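Side-chain contacts in putative NADH-flavin reductase (Streptococcus pneumoniae TIGR4, PDB 4R01), which probably uses NADH to reduce flavin, on a Rossmann fold of the NAD(P)-binding kind: residues G14-E19 with D186-L191; M2-I7 with D193-G198. All coordinates share one frame; numbering follows the deposited sequence.

Interaction 1: residues G14-E19 with D186-L191; sequences GKAIVE and DYAIGL
Ile17, on the helix that follows the first strand of the Rossmann fold, packs against Leu191 of helix 184-196, the last helix of the chain. The two axes come within 8.6 Å and cross at -56°. Such a close approach rests on the small side chain of Ala188, which points toward the other helix: Ala188 CB settles 3.5 Å from Ala16 O and 3.9 Å from Ile17 CA, so a methyl group lies against backbone. Beside it, Ala16 CB faces Ala188 CB at 4.3 Å.

The larger pair lies nearer the β-sheet. Ile17 and Leu191 cross at about a right angle, and both branches of each take part, Ile17 CD1 meeting Leu191 CD1 at 3.9 Å and Ile17 CG2 meeting Leu191 CD2 at 4.0 Å. Leu191 turns its CG away from the backbone N (chi1 -171°), which carries its methyls across to Ile17. Both residues also touch Ile63 and Val98 of the central strands, so the pair fills the space where two helices and the sheet converge. Contacts between side chains are all apolar; the one polar atom met is Ala16 O, and close fit, not polar bonding, holds residues 14-19 against 186-191.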
loop_
_atom_site.group_PDB
_atom_site.type_symbol
_atom_site.label_atom_id
_atom_site.label_comp_id
_atom_site.label_asym_id
_atom_site.label_seq_id
_atom_site.Cartn_x
_atom_site.Cartn_y
_atom_site.Cartn_z
ATOM N N GLY A 14 -29.768 -5.111 1.596
ATOM C CA GLY A 14 -30.932 -5.789 2.136
ATOM C C GLY A 14 -31.626 -6.705 1.148
ATOM O O GLY A 14 -31.918 -7.856 1.464
ATOM N N LYS A 15 -31.891 -6.202 -0.052
ATOM C CA LYS A 15 -32.591 -7.000 -1.051
ATOM C C LYS A 15 -31.656 -8.029 -1.672
ATOM O O LYS A 15 -32.106 -9.039 -2.207
ATOM C CB LYS A 15 -33.204 -6.109 -2.134
ATOM C CG LYS A 15 -32.216 -5.243 -2.882
ATOM C CD LYS A 15 -32.941 -4.171 -3.683
ATOM C CE LYS A 15 -33.922 -4.781 -4.668
ATOM N NZ LYS A 15 -34.639 -3.728 -5.438
ATOM N N ALA A 16 -30.355 -7.772 -1.593
ATOM C CA ALA A 16 -29.374 -8.759 -2.018
ATOM C C ALA A 16 -29.504 -9.999 -1.143
ATOM O O ALA A 16 -29.525 -11.123 -1.640
ATOM C CB ALA A 16 -27.967 -8.189 -1.945
ATOM N N ILE A 17 -29.614 -9.777 0.163
ATOM C CA ILE A 17 -29.770 -10.862 1.123
ATOM C C ILE A 17 -31.141 -11.529 0.992
ATOM O O ILE A 17 -31.253 -12.753 1.070
ATOM C CB ILE A 17 -29.577 -10.361 2.567
ATOM C CG1 ILE A 17 -28.217 -9.673 2.709
ATOM C CG2 ILE A 17 -29.686 -11.512 3.556
ATOM C CD1 ILE A 17 -27.955 -9.111 4.083
ATOM N N VAL A 18 -32.177 -10.719 0.788
ATOM C CA VAL A 18 -33.530 -11.237 0.600
ATOM C C VAL A 18 -33.594 -12.159 -0.612
ATOM O O VAL A 18 -34.051 -13.297 -0.514
ATOM C CB VAL A 18 -34.562 -10.100 0.421
ATOM C CG1 VAL A 18 -35.897 -10.659 -0.067
ATOM C CG2 VAL A 18 -34.742 -9.328 1.721
ATOM N N GLU A 19 -33.118 -11.662 -1.749
ATOM C CA GLU A 19 -33.145 -12.417 -2.996
ATOM C C GLU A 19 -32.359 -13.718 -2.881
ATOM O O GLU A 19 -32.770 -14.750 -3.410
ATOM C CB GLU A 19 -32.594 -11.569 -4.144
ATOM C CG GLU A 19 -32.562 -12.284 -5.485
ATOM C CD GLU A 19 -32.172 -11.364 -6.626
ATOM O OE1 GLU A 19 -32.341 -10.135 -6.482
ATOM O OE2 GLU A 19 -31.693 -11.869 -7.664
ATOM N N ASP A 186 -22.056 -11.748 -3.708
ATOM C CA ASP A 186 -21.191 -12.724 -3.046
ATOM C C ASP A 186 -21.270 -12.608 -1.524
ATOM O O ASP A 186 -21.200 -13.614 -0.813
ATOM C CB ASP A 186 -19.743 -12.562 -3.514
ATOM C CG ASP A 186 -19.507 -13.148 -4.895
ATOM O OD1 ASP A 186 -20.162 -14.157 -5.235
ATOM O OD2 ASP A 186 -18.665 -12.604 -5.642
ATOM N N TYR A 187 -21.425 -11.382 -1.031
ATOM C CA TYR A 187 -21.561 -11.128 0.399
ATOM C C TYR A 187 -22.836 -11.766 0.945
ATOM O O TYR A 187 -22.826 -12.373 2.018
ATOM C CB TYR A 187 -21.557 -9.622 0.673
ATOM C CG TYR A 187 -21.801 -9.232 2.114
ATOM C CD1 TYR A 187 -20.748 -9.125 3.013
ATOM C CD2 TYR A 187 -23.083 -8.946 2.570
ATOM C CE1 TYR A 187 -20.967 -8.759 4.331
ATOM C CE2 TYR A 187 -23.312 -8.582 3.880
ATOM C CZ TYR A 187 -22.252 -8.489 4.757
ATOM O OH TYR A 187 -22.484 -8.124 6.064
ATOM N N ALA A 188 -23.931 -11.625 0.202
ATOM C CA ALA A 188 -25.202 -12.226 0.591
ATOM C C ALA A 188 -25.066 -13.741 0.686
ATOM O O ALA A 188 -25.578 -14.361 1.616
ATOM C CB ALA A 188 -26.303 -11.850 -0.395
ATOM N N ILE A 189 -24.365 -14.327 -0.279
ATOM C CA ILE A 189 -24.121 -15.764 -0.285
ATOM C C ILE A 189 -23.418 -16.200 0.997
ATOM O O ILE A 189 -23.831 -17.161 1.645
ATOM C CB ILE A 189 -23.280 -16.191 -1.505
ATOM C CG1 ILE A 189 -24.052 -15.923 -2.799
ATOM C CG2 ILE A 189 -22.900 -17.659 -1.407
ATOM C CD1 ILE A 189 -23.322 -16.364 -4.049
ATOM N N GLY A 190 -22.365 -15.478 1.367
ATOM C CA GLY A 190 -21.614 -15.793 2.568
ATOM C C GLY A 190 -22.434 -15.619 3.832
ATOM O O GLY A 190 -22.347 -16.426 4.757
ATOM N N LEU A 191 -23.244 -14.566 3.866
ATOM C CA LEU A 191 -24.061 -14.271 5.037
ATOM C C LEU A 191 -25.147 -15.332 5.254
ATOM O O LEU A 191 -25.398 -15.748 6.385
ATOM C CB LEU A 191 -24.684 -12.879 4.904
ATOM C CG LEU A 191 -25.396 -12.295 6.127
ATOM C CD1 LEU A 191 -25.191 -10.791 6.186
ATOM C CD2 LEU A 191 -26.879 -12.626 6.105
#

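Interaction 2: residues M2-I7 with D193-G198; sequences MKLAVI and DELEKG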
loop_
_atom_site.group_PDB
_atom_site.type_symbol
_atom_site.label_atom_id
_atom_site.label_comp_id
_atom_site.label_asym_id
_atom_site.label_seq_id
_atom_site.Cartn_x
_atom_site.Cartn_y
_atom_site.Cartn_z
ATOM N N MET A 2 -35.788 -21.855 6.936
ATOM C CA MET A 2 -35.798 -20.939 8.072
ATOM C C MET A 2 -36.742 -19.765 7.832
ATOM O O MET A 2 -37.033 -19.414 6.689
ATOM C CB MET A 2 -34.386 -20.416 8.358
ATOM C CG MET A 2 -33.370 -21.494 8.701
ATOM S SD MET A 2 -31.689 -20.849 8.848
ATOM C CE MET A 2 -31.846 -19.807 10.296
ATOM N N LYS A 3 -37.218 -19.162 8.916
ATOM C CA LYS A 3 -38.031 -17.956 8.820
ATOM C C LYS A 3 -37.201 -16.744 9.227
ATOM O O LYS A 3 -36.887 -16.555 10.403
ATOM C CB LYS A 3 -39.288 -18.073 9.684
ATOM C CG LYS A 3 -39.123 -18.938 10.922
ATOM C CD LYS A 3 -40.467 -19.234 11.572
ATOM C CE LYS A 3 -41.415 -19.930 10.606
ATOM N NZ LYS A 3 -42.749 -20.185 11.221
ATOM N N LEU A 4 -36.844 -15.928 8.241
ATOM C CA LEU A 4 -35.923 -14.820 8.455
ATOM C C LEU A 4 -36.588 -13.462 8.284
ATOM O O LEU A 4 -37.456 -13.281 7.430
ATOM C CB LEU A 4 -34.739 -14.933 7.495
ATOM C CG LEU A 4 -34.056 -16.300 7.463
ATOM C CD1 LEU A 4 -32.940 -16.323 6.430
ATOM C CD2 LEU A 4 -33.535 -16.666 8.842
ATOM N N ALA A 5 -36.171 -12.509 9.109
ATOM C CA ALA A 5 -36.610 -11.129 8.974
ATOM C C ALA A 5 -35.427 -10.262 8.564
ATOM O O ALA A 5 -34.350 -10.340 9.160
ATOM C CB ALA A 5 -37.221 -10.628 10.271
ATOM N N VAL A 6 -35.625 -9.445 7.534
ATOM C CA VAL A 6 -34.570 -8.558 7.064
ATOM C C VAL A 6 -34.992 -7.099 7.186
ATOM O O VAL A 6 -35.885 -6.638 6.476
ATOM C CB VAL A 6 -34.185 -8.857 5.604
ATOM C CG1 VAL A 6 -33.114 -7.889 5.132
ATOM C CG2 VAL A 6 -33.708 -10.294 5.464
ATOM N N ILE A 7 -34.345 -6.382 8.099
ATOM C CA ILE A 7 -34.599 -4.961 8.295
ATOM C C ILE A 7 -33.944 -4.164 7.168
ATOM O O ILE A 7 -32.805 -4.447 6.788
ATOM C CB ILE A 7 -34.077 -4.474 9.666
ATOM C CG1 ILE A 7 -35.086 -4.793 10.772
ATOM C CG2 ILE A 7 -33.826 -2.976 9.653
ATOM C CD1 ILE A 7 -35.184 -6.253 11.138
ATOM N N ASP A 193 -24.965 -18.372 4.177
ATOM C CA ASP A 193 -24.237 -19.584 4.546
ATOM C C ASP A 193 -24.033 -19.647 6.054
ATOM O O ASP A 193 -24.145 -20.709 6.663
ATOM C CB ASP A 193 -22.884 -19.654 3.834
ATOM C CG ASP A 193 -23.015 -20.003 2.365
ATOM O OD1 ASP A 193 -24.125 -20.380 1.938
ATOM O OD2 ASP A 193 -22.001 -19.910 1.639
ATOM N N GLU A 194 -23.737 -18.499 6.652
ATOM C CA GLU A 194 -23.575 -18.406 8.098
ATOM C C GLU A 194 -24.923 -18.592 8.801
ATOM O O GLU A 194 -24.979 -18.925 9.982
ATOM C CB GLU A 194 -22.933 -17.062 8.472
ATOM C CG GLU A 194 -22.840 -16.780 9.967
ATOM C CD GLU A 194 -21.972 -17.781 10.707
ATOM O OE1 GLU A 194 -20.991 -18.279 10.113
ATOM O OE2 GLU A 194 -22.278 -18.077 11.883
ATOM N N LEU A 195 -26.012 -18.388 8.067
ATOM C CA LEU A 195 -27.347 -18.618 8.616
ATOM C C LEU A 195 -27.687 -20.100 8.588
ATOM O O LEU A 195 -28.193 -20.649 9.564
ATOM C CB LEU A 195 -28.397 -17.820 7.843
ATOM C CG LEU A 195 -28.419 -16.326 8.150
ATOM C CD1 LEU A 195 -29.385 -15.611 7.226
ATOM C CD2 LEU A 195 -28.799 -16.109 9.603
ATOM N N GLU A 196 -27.400 -20.741 7.463
ATOM C CA GLU A 196 -27.636 -22.171 7.311
ATOM C C GLU A 196 -26.616 -23.005 8.087
ATOM O O GLU A 196 -26.977 -23.916 8.842
ATOM C CB GLU A 196 -27.606 -22.545 5.826
ATOM C CG GLU A 196 -28.791 -22.033 5.019
ATOM C CD GLU A 196 -28.609 -22.256 3.529
ATOM O OE1 GLU A 196 -27.858 -23.181 3.161
ATOM O OE2 GLU A 196 -29.184 -21.488 2.728
ATOM N N LYS A 197 -25.338 -22.689 7.901
ATOM C CA LYS A 197 -24.251 -23.451 8.520
ATOM C C LYS A 197 -23.449 -22.555 9.474
ATOM O O LYS A 197 -22.291 -22.212 9.206
ATOM C CB LYS A 197 -23.344 -24.036 7.442
ATOM C CG LYS A 197 -24.084 -24.444 6.167
ATOM C CD LYS A 197 -24.185 -25.952 5.986
ATOM C CE LYS A 197 -23.082 -26.424 5.056
ATOM N NZ LYS A 197 -23.454 -27.610 4.245
ATOM N N GLY A 198 -24.063 -22.124 10.555
ATOM C CA GLY A 198 -23.449 -21.056 11.292
ATOM C C GLY A 198 -22.796 -21.408 12.575
ATOM O O GLY A 198 -23.434 -21.667 13.559
#
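Leu4 and Leu195 point at each other tip to tip, joining the first strand of the Rossmann sheet to the last turn of helix 184-196, which packs on one face of that sheet. Their meeting point is a single pair of methyls, Leu4 CD1 and Leu195 CD1, 3.7 Å apart. In Leu4, CG lies beside the backbone N and anti to the carbonyl carbon (chi1 -50°), and an extended chi2 then sends CD1 out from the strand toward the helix. Leu195 reaches back in a similar conformation. Ala61 of the neighbouring strand 61-64 touches both leucines, and Ile63 of the same strand touches Leu195, so the methyl pair sits on an apolar floor.

Met2, just before the strand, comes in quite differently. It meets the backbone carbonyl of Leu195 and not the leucine side chain: SD is 3.6 Å and CE 3.8 Å from Leu195 O. The bend at chi3 (66°) folds the terminal methyl back, so that sulfur and methyl both lie near the same oxygen. The sulfur reaches this oxygen from the side of the carbonyl and not end-on.

A polar network flanks the apolar contact. His26 accepts a bond from Met2 N at ND1 and pairs through NE2 with Glu196 OE2, linking the start of the strand to the end of the helix. Arg24 forms salt bridges with Asp193 and Glu196 on the final turn. The Met2 sulfur also has a directional feature: Leu195 O lies nearly on the extension of the CG-SD bond, with a CG-SD-O angle of about 161°, where a divalent sulfur is expected to be slightly electropositive.

Both contacts anchor helix 184-196, interaction 1 through its middle and interaction 2 through its C-terminal end, with centres about 10 Å apart. Their partners follow each other in the chain: strand 3-7 leads into helix 12-24, and Val6 packs on Gly14 and Val18, so the first strand-helix unit of the Rossmann fold is tied to the last helix twice. Interaction 1 joins helix to helix and is hydrocarbon throughout apart from a methyl against a backbone carbonyl; it is buried except for the partly exposed Ala16. Interaction 2 joins strand to helix; its leucine pair is buried, whereas its methionine is partly exposed, adds sulfur to the chemistry and lies beside charged residues at the helix end.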